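Local coordinates for hypothetical protein Atu0492 (Agrobacterium tumefaciens, PDB 2GMY) that is of unknown function but, as a member of the AhpD-like carboxymuconolactone decarboxylase family, probably serves in antioxidant defence, at residues L89-A94 with V121-A126; H36-R41 with G128-W133; A42-G47 with N70-W75. One frame throughout, in Å; residues are numbered along the deposited sequence.

Interaction 1 of 3, residues L89-A94 with V121-A126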
ATOM      1  N   LEU A  89       9.176  11.771  16.559  1.00 11.38           N
ATOM      2  CA  LEU A  89       9.251  11.227  15.187  1.00 11.35           C
ATOM      3  C   LEU A  89       8.118  10.232  14.903  1.00 11.41           C
ATOM      4  O   LEU A  89       7.502  10.264  13.832  1.00 11.77           O
ATOM      5  CB  LEU A  89      10.615  10.576  14.949  1.00 11.85           C
ATOM      6  CG  LEU A  89      11.750  11.576  14.733  1.00 11.84           C
ATOM      7  CD1 LEU A  89      13.106  10.963  15.056  1.00 12.50           C
ATOM      8  CD2 LEU A  89      11.720  12.146  13.305  1.00 12.05           C
ATOM      9  N   GLY A  90       7.827   9.361  15.867  1.00 11.73           N
ATOM     10  CA  GLY A  90       6.711   8.407  15.712  1.00 11.70           C
ATOM     11  C   GLY A  90       5.390   9.112  15.440  1.00 11.64           C
ATOM     12  O   GLY A  90       4.566   8.654  14.619  1.00 10.99           O
ATOM     13  N   TRP A  91       5.192  10.248  16.112  1.00 10.64           N
ATOM     14  CA  TRP A  91       3.961  11.016  15.961  1.00 10.61           C
ATOM     15  C   TRP A  91       3.965  11.793  14.652  1.00  9.91           C
ATOM     16  O   TRP A  91       2.941  11.850  13.947  1.00 10.57           O
ATOM     17  CB  TRP A  91       3.799  11.964  17.137  1.00 10.41           C
ATOM     18  CG  TRP A  91       2.472  12.646  17.234  1.00  9.90           C
ATOM     19  CD1 TRP A  91       2.243  14.000  17.190  1.00 11.18           C
ATOM     20  CD2 TRP A  91       1.186  12.035  17.431  1.00 10.83           C
ATOM     21  NE1 TRP A  91       0.907  14.266  17.353  1.00 11.35           N
ATOM     22  CE2 TRP A  91       0.232  13.083  17.499  1.00 10.53           C
ATOM     23  CE3 TRP A  91       0.747  10.714  17.560  1.00 10.09           C
ATOM     24  CZ2 TRP A  91      -1.139  12.843  17.682  1.00 11.20           C
ATOM     25  CZ3 TRP A  91      -0.626  10.476  17.753  1.00 10.29           C
ATOM     26  CH2 TRP A  91      -1.541  11.541  17.816  1.00 11.16           C
ATOM     27  N   VAL A  92       5.103  12.399  14.318  1.00  9.54           N
ATOM     28  CA  VAL A  92       5.209  13.047  13.008  1.00  9.90           C
ATOM     29  C   VAL A  92       4.845  12.067  11.888  1.00  9.92           C
ATOM     30  O   VAL A  92       4.057  12.395  10.993  1.00  9.95           O
ATOM     31  CB  VAL A  92       6.602  13.655  12.784  1.00 10.49           C
ATOM     32  CG1 VAL A  92       6.758  14.160  11.348  1.00 10.34           C
ATOM     33  CG2 VAL A  92       6.834  14.784  13.773  1.00 11.63           C
ATOM     34  N   ASP A  93       5.413  10.866  11.944  1.00 10.05           N
ATOM     35  CA  ASP A  93       5.115   9.846  10.942  1.00 10.52           C
ATOM     36  C   ASP A  93       3.621   9.475  10.929  1.00 10.70           C
ATOM     37  O   ASP A  93       2.984   9.489   9.863  1.00 11.36           O
ATOM     38  CB  ASP A  93       5.965   8.606  11.209  1.00 11.09           C
ATOM     39  CG  ASP A  93       7.424   8.808  10.836  1.00 13.09           C
ATOM     40  OD1 ASP A  93       7.848   9.965  10.634  1.00 14.07           O
ATOM     41  OD2 ASP A  93       8.148   7.792  10.746  1.00 16.77           O
ATOM     42  N   ALA A  94       3.067   9.166  12.101  1.00 10.79           N
ATOM     43  CA  ALA A  94       1.676   8.686  12.186  1.00 10.92           C
ATOM     44  C   ALA A  94       0.683   9.731  11.686  1.00 11.09           C
ATOM     45  O   ALA A  94      -0.287   9.416  10.976  1.00 12.18           O
ATOM     46  CB  ALA A  94       1.335   8.264  13.628  1.00 11.64           C
ATOM     47  N   VAL A 121      -0.417  19.817  21.472  1.00 11.84           N
ATOM     48  CA  VAL A 121      -1.225  20.628  20.567  1.00 12.55           C
ATOM     49  C   VAL A 121      -0.329  21.462  19.664  1.00 12.25           C
ATOM     50  O   VAL A 121      -0.545  21.518  18.445  1.00 12.62           O
ATOM     51  CB  VAL A 121      -2.251  21.501  21.327  1.00 12.82           C
ATOM     52  CG1 VAL A 121      -3.068  22.345  20.342  1.00 14.08           C
ATOM     53  CG2 VAL A 121      -3.172  20.610  22.138  1.00 12.71           C
ATOM     54  N   LYS A 122       0.686  22.105  20.250  1.00 12.42           N
ATOM     55  CA  LYS A 122       1.660  22.890  19.457  1.00 12.27           C
ATOM     56  C   LYS A 122       2.345  22.018  18.398  1.00 11.84           C
ATOM     57  O   LYS A 122       2.453  22.389  17.231  1.00 11.87           O
ATOM     58  CB  LYS A 122       2.710  23.529  20.371  1.00 12.37           C
ATOM     59  CG  LYS A 122       2.130  24.536  21.352  1.00 14.05           C
ATOM     60  CD  LYS A 122       3.220  25.096  22.246  1.00 16.53           C
ATOM     61  CE  LYS A 122       2.653  26.170  23.154  1.00 19.90           C
ATOM     62  NZ  LYS A 122       3.722  26.646  24.069  1.00 22.02           N
ATOM     63  N   ILE A 123       2.795  20.841  18.821  1.00 11.45           N
ATOM     64  CA  ILE A 123       3.419  19.878  17.909  1.00 11.13           C
ATOM     65  C   ILE A 123       2.498  19.503  16.751  1.00 11.48           C
ATOM     66  O   ILE A 123       2.925  19.477  15.584  1.00 11.44           O
ATOM     67  CB  ILE A 123       3.810  18.611  18.690  1.00 10.89           C
ATOM     68  CG1 ILE A 123       5.046  18.887  19.541  1.00 11.06           C
ATOM     69  CG2 ILE A 123       4.080  17.408  17.756  1.00 11.03           C
ATOM     70  CD1 ILE A 123       5.189  17.897  20.680  1.00 13.06           C
ATOM     71  N   THR A 124       1.238  19.208  17.074  1.00 10.90           N
ATOM     72  CA  THR A 124       0.303  18.698  16.076  1.00 11.11           C
ATOM     73  C   THR A 124      -0.103  19.795  15.078  1.00 11.34           C
ATOM     74  O   THR A 124      -0.229  19.537  13.885  1.00 11.42           O
ATOM     75  CB  THR A 124      -0.895  17.988  16.743  1.00 11.91           C
ATOM     76  OG1 THR A 124      -0.400  16.989  17.660  1.00 11.59           O
ATOM     77  CG2 THR A 124      -1.759  17.306  15.698  1.00 12.33           C
ATOM     78  N   VAL A 125      -0.258  21.024  15.554  1.00 11.76           N
ATOM     79  CA  VAL A 125      -0.465  22.151  14.637  1.00 12.22           C
ATOM     80  C   VAL A 125       0.772  22.342  13.744  1.00 11.65           C
ATOM     81  O   VAL A 125       0.645  22.592  12.543  1.00 12.18           O
ATOM     82  CB  VAL A 125      -0.782  23.445  15.434  1.00 12.50           C
ATOM     83  CG1 VAL A 125      -0.783  24.666  14.527  1.00 14.11           C
ATOM     84  CG2 VAL A 125      -2.140  23.301  16.153  1.00 12.55           C
ATOM     85  N   ALA A 126       1.968  22.215  14.322  1.00 11.78           N
ATOM     86  CA  ALA A 126       3.204  22.317  13.541  1.00 11.64           C
ATOM     87  C   ALA A 126       3.243  21.232  12.436  1.00 11.87           C
ATOM     88  O   ALA A 126       3.614  21.510  11.293  1.00 11.29           O
ATOM     89  CB  ALA A 126       4.417  22.208  14.454  1.00 12.24           C
TER
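In the all-helical AhpD-like fold of this protein, helix 83-96 meets the long helix 117-139 through Trp91, whose indole reaches across to Thr124 and Ile123. The contact is buried but small, about 117 Å² in all, and one polar bond organises it. Trp91 NE1 donates to Thr124 OG1 at 3.0 Å, and the bond is almost straight, with an N-H...O angle of 172°. The hydroxyl oxygen sits only 5° out of the indole plane, so the ring meets threonine with its edge. With CG anti to the backbone N (chi1 -170°), the Trp91 side chain extends toward helix 117-139 and presents the pyrrole side of the ring there.

Thr124 OG1 is gripped twice. It accepts from the indole and also bonds to the backbone carbonyl of Ile120, one turn earlier on its own helix; since that carbonyl can only accept, the hydroxyl proton is committed to it and the oxygen is left to receive the N-H. A buried indole nitrogen is thereby satisfied, and the rotation of both groups is fixed. Phe108 meets the Trp91 ring, while Phe140 of the second subunit packs on Thr124, which puts the pair beside a subunit interface. Next to the polar bond, Ile123 supplies the apolar part of the contact: its CG2 methyl lies at the ring edge, 3.9 Å from Trp91 CD1.

Interaction 2 of 3, residues H36-R41 with G128-W133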
ATOM      1  N   HIS A  36      12.392  22.032  13.937  1.00 13.93           N
ATOM      2  CA  HIS A  36      13.223  21.544  12.828  1.00 13.68           C
ATOM      3  C   HIS A  36      12.938  20.083  12.494  1.00 13.21           C
ATOM      4  O   HIS A  36      12.794  19.713  11.329  1.00 13.42           O
ATOM      5  CB  HIS A  36      14.704  21.670  13.168  1.00 13.97           C
ATOM      6  CG  HIS A  36      15.171  23.082  13.292  1.00 15.75           C
ATOM      7  ND1 HIS A  36      14.781  24.067  12.413  1.00 16.66           N
ATOM      8  CD2 HIS A  36      16.016  23.669  14.173  1.00 17.81           C
ATOM      9  CE1 HIS A  36      15.361  25.207  12.752  1.00 18.67           C
ATOM     10  NE2 HIS A  36      16.112  24.992  13.817  1.00 17.88           N
ATOM     11  N   LEU A  37      12.874  19.262  13.528  1.00 12.45           N
ATOM     12  CA  LEU A  37      12.617  17.830  13.376  1.00 12.25           C
ATOM     13  C   LEU A  37      11.271  17.574  12.704  1.00 11.86           C
ATOM     14  O   LEU A  37      11.163  16.752  11.786  1.00 11.72           O
ATOM     15  CB  LEU A  37      12.654  17.186  14.763  1.00 12.84           C
ATOM     16  CG  LEU A  37      12.426  15.679  14.834  1.00 11.78           C
ATOM     17  CD1 LEU A  37      13.100  15.148  16.081  1.00 13.83           C
ATOM     18  CD2 LEU A  37      10.926  15.317  14.791  1.00 12.73           C
ATOM     19  N   ILE A  38      10.232  18.243  13.196  1.00 11.10           N
ATOM     20  CA  ILE A  38       8.891  18.098  12.621  1.00 10.84           C
ATOM     21  C   ILE A  38       8.900  18.472  11.135  1.00 10.37           C
ATOM     22  O   ILE A  38       8.363  17.731  10.291  1.00 11.19           O
ATOM     23  CB  ILE A  38       7.868  18.980  13.382  1.00 11.26           C
ATOM     24  CG1 ILE A  38       7.588  18.401  14.763  1.00 11.59           C
ATOM     25  CG2 ILE A  38       6.592  19.149  12.554  1.00 12.82           C
ATOM     26  CD1 ILE A  38       6.976  19.434  15.733  1.00 13.46           C
ATOM     27  N   LYS A  39       9.506  19.615  10.815  1.00 10.15           N
ATOM     28  CA  LYS A  39       9.487  20.111   9.437  1.00 11.20           C
ATOM     29  C   LYS A  39      10.290  19.227   8.501  1.00 11.15           C
ATOM     30  O   LYS A  39       9.845  18.920   7.390  1.00 12.26           O
ATOM     31  CB  LYS A  39      10.002  21.545   9.363  1.00 11.40           C
ATOM     32  CG  LYS A  39       9.025  22.558   9.944  1.00 14.09           C
ATOM     33  CD  LYS A  39       9.672  23.934   9.964  1.00 18.65           C
ATOM     34  CE  LYS A  39       8.665  24.984  10.334  1.00 22.98           C
ATOM     35  NZ  LYS A  39       9.169  26.311   9.898  1.00 26.50           N
ATOM     36  N   LEU A  40      11.469  18.804   8.949  1.00 11.04           N
ATOM     37  CA  LEU A  40      12.343  18.004   8.090  1.00 11.51           C
ATOM     38  C   LEU A  40      11.736  16.627   7.865  1.00 11.57           C
ATOM     39  O   LEU A  40      11.629  16.162   6.722  1.00 11.70           O
ATOM     40  CB  LEU A  40      13.755  17.904   8.684  1.00 12.38           C
ATOM     41  CG  LEU A  40      14.764  17.062   7.889  1.00 12.36           C
ATOM     42  CD1 LEU A  40      14.895  17.537   6.438  1.00 13.21           C
ATOM     43  CD2 LEU A  40      16.097  17.107   8.596  1.00 13.31           C
ATOM     44  N   ARG A  41      11.301  15.985   8.940  1.00 10.91           N
ATOM     45  CA  ARG A  41      10.764  14.621   8.798  1.00 10.89           C
ATOM     46  C   ARG A  41       9.503  14.565   7.932  1.00 10.86           C
ATOM     47  O   ARG A  41       9.418  13.732   7.013  1.00 11.12           O
ATOM     48  CB  ARG A  41      10.517  13.962  10.162  1.00 11.03           C
ATOM     49  CG  ARG A  41       9.937  12.550  10.067  1.00 11.50           C
ATOM     50  CD  ARG A  41      10.841  11.571   9.314  1.00 11.92           C
ATOM     51  NE  ARG A  41      10.106  10.315   9.139  1.00 12.65           N
ATOM     52  CZ  ARG A  41      10.480   9.337   8.323  1.00 13.67           C
ATOM     53  NH1 ARG A  41      11.610   9.440   7.613  1.00 13.59           N
ATOM     54  NH2 ARG A  41       9.721   8.247   8.229  1.00 13.65           N
ATOM     55  N   GLY A 128       0.627  19.866  11.072  1.00 11.39           N
ATOM     56  CA  GLY A 128      -0.365  20.326  10.089  1.00 11.40           C
ATOM     57  C   GLY A 128       0.217  21.397   9.173  1.00 11.36           C
ATOM     58  O   GLY A 128       0.041  21.333   7.938  1.00 12.06           O
ATOM     59  N   ALA A 129       0.913  22.373   9.767  1.00 11.77           N
ATOM     60  CA  ALA A 129       1.495  23.479   9.008  1.00 11.50           C
ATOM     61  C   ALA A 129       2.494  23.000   7.946  1.00 11.97           C
ATOM     62  O   ALA A 129       2.404  23.400   6.784  1.00 12.28           O
ATOM     63  CB  ALA A 129       2.132  24.504   9.941  1.00 12.43           C
ATOM     64  N   ILE A 130       3.422  22.119   8.315  1.00 12.04           N
ATOM     65  CA  ILE A 130       4.395  21.670   7.315  1.00 12.15           C
ATOM     66  C   ILE A 130       3.686  20.832   6.257  1.00 11.89           C
ATOM     67  O   ILE A 130       4.023  20.895   5.082  1.00 12.11           O
ATOM     68  CB  ILE A 130       5.620  20.940   7.941  1.00 12.36           C
ATOM     69  CG1 ILE A 130       6.660  20.598   6.859  1.00 11.44           C
ATOM     70  CG2 ILE A 130       5.187  19.747   8.771  1.00 11.38           C
ATOM     71  CD1 ILE A 130       7.216  21.836   6.100  1.00 14.18           C
ATOM     72  N   ASN A 131       2.666  20.081   6.671  1.00 11.90           N
ATOM     73  CA  ASN A 131       1.921  19.287   5.700  1.00 11.57           C
ATOM     74  C   ASN A 131       1.224  20.170   4.649  1.00 11.63           C
ATOM     75  O   ASN A 131       1.057  19.767   3.492  1.00 12.17           O
ATOM     76  CB  ASN A 131       0.940  18.349   6.404  1.00 12.14           C
ATOM     77  CG  ASN A 131       1.563  17.001   6.676  1.00 11.32           C
ATOM     78  OD1 ASN A 131       1.538  16.106   5.827  1.00 11.29           O
ATOM     79  ND2 ASN A 131       2.170  16.856   7.849  1.00 11.17           N
ATOM     80  N   THR A 132       0.855  21.387   5.059  1.00 11.67           N
ATOM     81  CA  THR A 132       0.296  22.372   4.140  1.00 12.50           C
ATOM     82  C   THR A 132       1.386  22.906   3.200  1.00 12.47           C
ATOM     83  O   THR A 132       1.209  22.908   1.976  1.00 12.21           O
ATOM     84  CB  THR A 132      -0.421  23.492   4.908  1.00 13.20           C
ATOM     85  OG1 THR A 132      -1.619  22.947   5.493  1.00 13.76           O
ATOM     86  CG2 THR A 132      -0.818  24.633   3.967  1.00 14.10           C
ATOM     87  N   TRP A 133       2.511  23.351   3.753  1.00 12.89           N
ATOM     88  CA  TRP A 133       3.607  23.831   2.896  1.00 13.82           C
ATOM     89  C   TRP A 133       4.048  22.757   1.899  1.00 13.45           C
ATOM     90  O   TRP A 133       4.281  23.053   0.724  1.00 13.65           O
ATOM     91  CB  TRP A 133       4.815  24.270   3.722  1.00 15.42           C
ATOM     92  CG  TRP A 133       4.653  25.563   4.443  1.00 17.36           C
ATOM     93  CD1 TRP A 133       4.680  25.752   5.797  1.00 18.93           C
ATOM     94  CD2 TRP A 133       4.475  26.862   3.858  1.00 19.53           C
ATOM     95  NE1 TRP A 133       4.521  27.092   6.090  1.00 19.79           N
ATOM     96  CE2 TRP A 133       4.391  27.792   4.918  1.00 20.16           C
ATOM     97  CE3 TRP A 133       4.374  27.327   2.538  1.00 20.38           C
ATOM     98  CZ2 TRP A 133       4.212  29.179   4.700  1.00 19.60           C
ATOM     99  CZ3 TRP A 133       4.191  28.698   2.317  1.00 19.56           C
ATOM    100  CH2 TRP A 133       4.111  29.605   3.395  1.00 19.41           C
TER
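Ile130 pushes its side chain between Ile38 and Lys39, where helix 32-45 and helix 117-139 come so close that the CA atoms of Lys39 and Ile130 are 5.7 Å apart. The tight part is made as much with backbone as with side chains. Ile130 CG1, anti to its own N (chi1 -175°), runs straight at helix 32-45 and lands 3.6 Å from Lys39 O and 3.9 Å from Lys39 CA. That carbonyl oxygen is not left to the methylene, because it also accepts a hydrogen bond from Ser43 OG. The other branch, Ile130 CG2, meets the CG2 methyl of Ile38 at 4.1 Å, and it lies equally close to Ile38 O.

The side chain of Lys39 packs more loosely. Its CG passes Ile130 CB at 4.3 Å, then the extended chain leads away from the other segment, toward a partly exposed position where NZ forms a salt bridge with Glu22 of helix 12-26. Glu22 also takes the indole N-H of Trp133, so one carboxylate ties both helices to helix 12-26. Close helix-helix packing of this kind, with a branched side chain set against a neighbour's backbone near the centre of the chain, belongs to the core of the all-helical AhpD-like fold.

Interaction 3 of 3, residues A42-G47 with N70-W75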
ATOM      1  N   ALA A  42       8.544  15.462   8.186  1.00 10.31           N
ATOM      2  CA  ALA A  42       7.308  15.473   7.397  1.00 10.42           C
ATOM      3  C   ALA A  42       7.615  15.744   5.926  1.00 10.08           C
ATOM      4  O   ALA A  42       7.025  15.131   5.030  1.00 11.26           O
ATOM      5  CB  ALA A  42       6.308  16.487   7.956  1.00 11.47           C
ATOM      6  N   SER A  43       8.553  16.664   5.685  1.00 10.24           N
ATOM      7  CA  SER A  43       8.938  16.985   4.308  1.00 10.95           C
ATOM      8  C   SER A  43       9.544  15.786   3.569  1.00 11.54           C
ATOM      9  O   SER A  43       9.261  15.573   2.384  1.00 11.55           O
ATOM     10  CB  SER A  43       9.897  18.178   4.287  1.00 11.09           C
ATOM     11  OG  SER A  43       9.251  19.325   4.814  1.00 11.94           O
ATOM     12  N   ILE A  44      10.360  14.999   4.268  1.00 11.32           N
ATOM     13  CA  ILE A  44      10.912  13.786   3.674  1.00 11.67           C
ATOM     14  C   ILE A  44       9.764  12.821   3.318  1.00 11.60           C
ATOM     15  O   ILE A  44       9.694  12.297   2.192  1.00 12.13           O
ATOM     16  CB  ILE A  44      11.931  13.126   4.598  1.00 11.99           C
ATOM     17  CG1 ILE A  44      13.187  14.000   4.697  1.00 11.84           C
ATOM     18  CG2 ILE A  44      12.322  11.744   4.080  1.00 11.22           C
ATOM     19  CD1 ILE A  44      14.096  13.642   5.886  1.00 14.21           C
ATOM     20  N   ILE A  45       8.856  12.592   4.262  1.00 11.44           N
ATOM     21  CA  ILE A  45       7.753  11.653   4.011  1.00 11.27           C
ATOM     22  C   ILE A  45       6.964  12.079   2.789  1.00 11.73           C
ATOM     23  O   ILE A  45       6.597  11.253   1.930  1.00 11.79           O
ATOM     24  CB  ILE A  45       6.816  11.580   5.224  1.00 11.25           C
ATOM     25  CG1 ILE A  45       7.550  10.950   6.409  1.00 11.64           C
ATOM     26  CG2 ILE A  45       5.551  10.797   4.880  1.00 11.90           C
ATOM     27  CD1 ILE A  45       6.784  11.032   7.713  1.00 13.32           C
ATOM     28  N   ASN A  46       6.697  13.381   2.720  1.00 10.54           N
ATOM     29  CA  ASN A  46       5.858  13.925   1.654  1.00 11.06           C
ATOM     30  C   ASN A  46       6.571  14.128   0.321  1.00 11.11           C
ATOM     31  O   ASN A  46       5.941  14.574  -0.633  1.00 12.10           O
ATOM     32  CB  ASN A  46       5.195  15.216   2.102  1.00 11.45           C
ATOM     33  CG  ASN A  46       4.087  14.972   3.093  1.00 11.61           C
ATOM     34  OD1 ASN A  46       3.429  13.922   3.064  1.00 11.09           O
ATOM     35  ND2 ASN A  46       3.881  15.932   3.984  1.00 12.66           N
ATOM     36  N   GLY A  47       7.870  13.835   0.268  1.00 11.21           N
ATOM     37  CA  GLY A  47       8.616  13.917  -0.991  1.00 12.40           C
ATOM     38  C   GLY A  47       8.916  15.354  -1.416  1.00 13.12           C
ATOM     39  O   GLY A  47       9.189  15.621  -2.598  1.00 13.48           O
ATOM     40  N   ASN A  70      20.996  13.892   8.203  1.00 14.12           N
ATOM     41  CA  ASN A  70      20.980  12.853   7.168  1.00 15.50           C
ATOM     42  C   ASN A  70      20.255  11.570   7.509  1.00 15.09           C
ATOM     43  O   ASN A  70      19.772  10.876   6.610  1.00 15.61           O
ATOM     44  CB  ASN A  70      22.390  12.528   6.724  1.00 16.20           C
ATOM     45  CG  ASN A  70      22.933  13.582   5.811  1.00 18.14           C
ATOM     46  OD1 ASN A  70      23.808  14.359   6.195  1.00 22.59           O
ATOM     47  ND2 ASN A  70      22.389  13.648   4.601  1.00 19.27           N
ATOM     48  N   LEU A  71      20.161  11.238   8.787  1.00 14.13           N
ATOM     49  CA  LEU A  71      19.534   9.986   9.164  1.00 13.83           C
ATOM     50  C   LEU A  71      18.030  10.110   9.377  1.00 13.29           C
ATOM     51  O   LEU A  71      17.362   9.146   9.694  1.00 13.46           O
ATOM     52  CB  LEU A  71      20.212   9.382  10.383  1.00 14.40           C
ATOM     53  CG  LEU A  71      21.556   8.703  10.103  1.00 16.81           C
ATOM     54  CD1 LEU A  71      22.255   8.528  11.376  1.00 22.14           C
ATOM     55  CD2 LEU A  71      21.351   7.367   9.452  1.00 19.49           C
ATOM     56  N   MET A  72      17.504  11.304   9.166  1.00 13.28           N
ATOM     57  CA  MET A  72      16.105  11.517   9.452  1.00 13.06           C
ATOM     58  C   MET A  72      15.201  10.730   8.532  1.00 13.11           C
ATOM     59  O   MET A  72      14.078  10.452   8.858  1.00 13.11           O
ATOM     60  CB  MET A  72      15.715  12.967   9.382  1.00 13.77           C
ATOM     61  CG  MET A  72      14.343  13.093   9.880  1.00 13.34           C
ATOM     62  SD  MET A  72      14.455  13.391  11.620  1.00 18.37           S
ATOM     63  CE  MET A  72      14.259  15.089  11.313  1.00  2.00           C
ATOM     64  N   SER A  73      15.705  10.425   7.350  1.00 12.84           N
ATOM     65  CA  SER A  73      14.928   9.693   6.380  1.00 12.64           C
ATOM     66  C   SER A  73      14.742   8.248   6.826  1.00 12.80           C
ATOM     67  O   SER A  73      13.884   7.572   6.330  1.00 13.26           O
ATOM     68  CB  SER A  73      15.605   9.738   5.013  1.00 13.00           C
ATOM     69  OG  SER A  73      16.838   9.094   5.046  1.00 13.42           O
ATOM     70  N   VAL A  74      15.557   7.810   7.780  1.00 11.96           N
ATOM     71  CA  VAL A  74      15.633   6.407   8.198  1.00 12.36           C
ATOM     72  C   VAL A  74      15.754   6.313   9.726  1.00 12.37           C
ATOM     73  O   VAL A  74      16.415   5.436  10.276  1.00 12.74           O
ATOM     74  CB  VAL A  74      16.812   5.663   7.476  1.00 11.62           C
ATOM     75  CG1 VAL A  74      16.553   5.562   5.971  1.00 13.42           C
ATOM     76  CG2 VAL A  74      18.150   6.358   7.735  1.00 13.46           C
ATOM     77  N   TRP A  75      15.054   7.210  10.413  1.00 11.50           N
ATOM     78  CA  TRP A  75      15.276   7.397  11.842  1.00 11.59           C
ATOM     79  C   TRP A  75      15.019   6.182  12.703  1.00 12.50           C
ATOM     80  O   TRP A  75      15.625   6.054  13.767  1.00 12.42           O
ATOM     81  CB  TRP A  75      14.429   8.570  12.352  1.00 11.82           C
ATOM     82  CG  TRP A  75      12.971   8.271  12.349  1.00 11.04           C
ATOM     83  CD1 TRP A  75      12.085   8.483  11.328  1.00 11.93           C
ATOM     84  CD2 TRP A  75      12.227   7.696  13.423  1.00 11.95           C
ATOM     85  NE1 TRP A  75      10.812   8.081  11.714  1.00 12.10           N
ATOM     86  CE2 TRP A  75      10.876   7.589  12.991  1.00 11.49           C
ATOM     87  CE3 TRP A  75      12.565   7.262  14.712  1.00 12.43           C
ATOM     88  CZ2 TRP A  75       9.874   7.063  13.799  1.00 12.20           C
ATOM     89  CZ3 TRP A  75      11.568   6.740  15.516  1.00 12.39           C
ATOM     90  CH2 TRP A  75      10.236   6.649  15.065  1.00 11.53           C
TER
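Ile44, on the last turn of helix 32-45, meets the loop after helix 66-70 at Met72 and Ser73. From the CA its CB points toward that loop and there splits the side chain in two. The short branch, CG2, is anti to the backbone N and rests on Ser73, 4.0 Å from its CB and equally near its CA. The longer branch starts with CG1, anti to the carbonyl carbon (chi1 -69°), which serves as a spacer. At its end CD1 settles where the two loop residues join: it lies 3.9 Å from Met72 CB, 4.0 Å from Met72 CG and 3.9 Å from the backbone N of Ser73. CG2 thus rests on Ser73 alone, whereas CD1 touches both Met72 and Ser73.

No hydrogen bond crosses between the two segments here. Met72 meets Ile44 with its first two carbons, and its bent chain carries the sulfur on toward Leu89 of helix 83-96. Ser73 also packs on Ile44 of the third subunit, so the same region lies at a subunit boundary. Beyond Ile44 the helix closes in a Schellman motif, with Gly47 at positive phi (75°) and its N bonded to Ile44 O. The chain then enters helix 49-61, which carries Cys51 of the CxxC sequence and His55, the motif characteristic of AhpD-like proteins and probably the redox site here.

Helix 32-45 serves interactions 2 and 3, and helix 117-139 serves interactions 1 and 2, so interaction 2, about 2 Å from the centre of the chain, shares a helix with each of the others. The three centres form a triangle: that of interaction 2 is about 9 Å from interaction 1 and 11 Å from interaction 3, and the other two are about 14 Å apart. Along the chain, interaction 3 closes before interaction 1 opens, and both are nested inside the loop closed by interaction 2. Asp93 joins all three regions, through a salt bridge to Arg41 and a probable hydrogen bond to Trp75. Helix 32-45 and helix 117-139 thus bring helix 83-96 and the loop after helix 66-70 together beside the subunit interfaces.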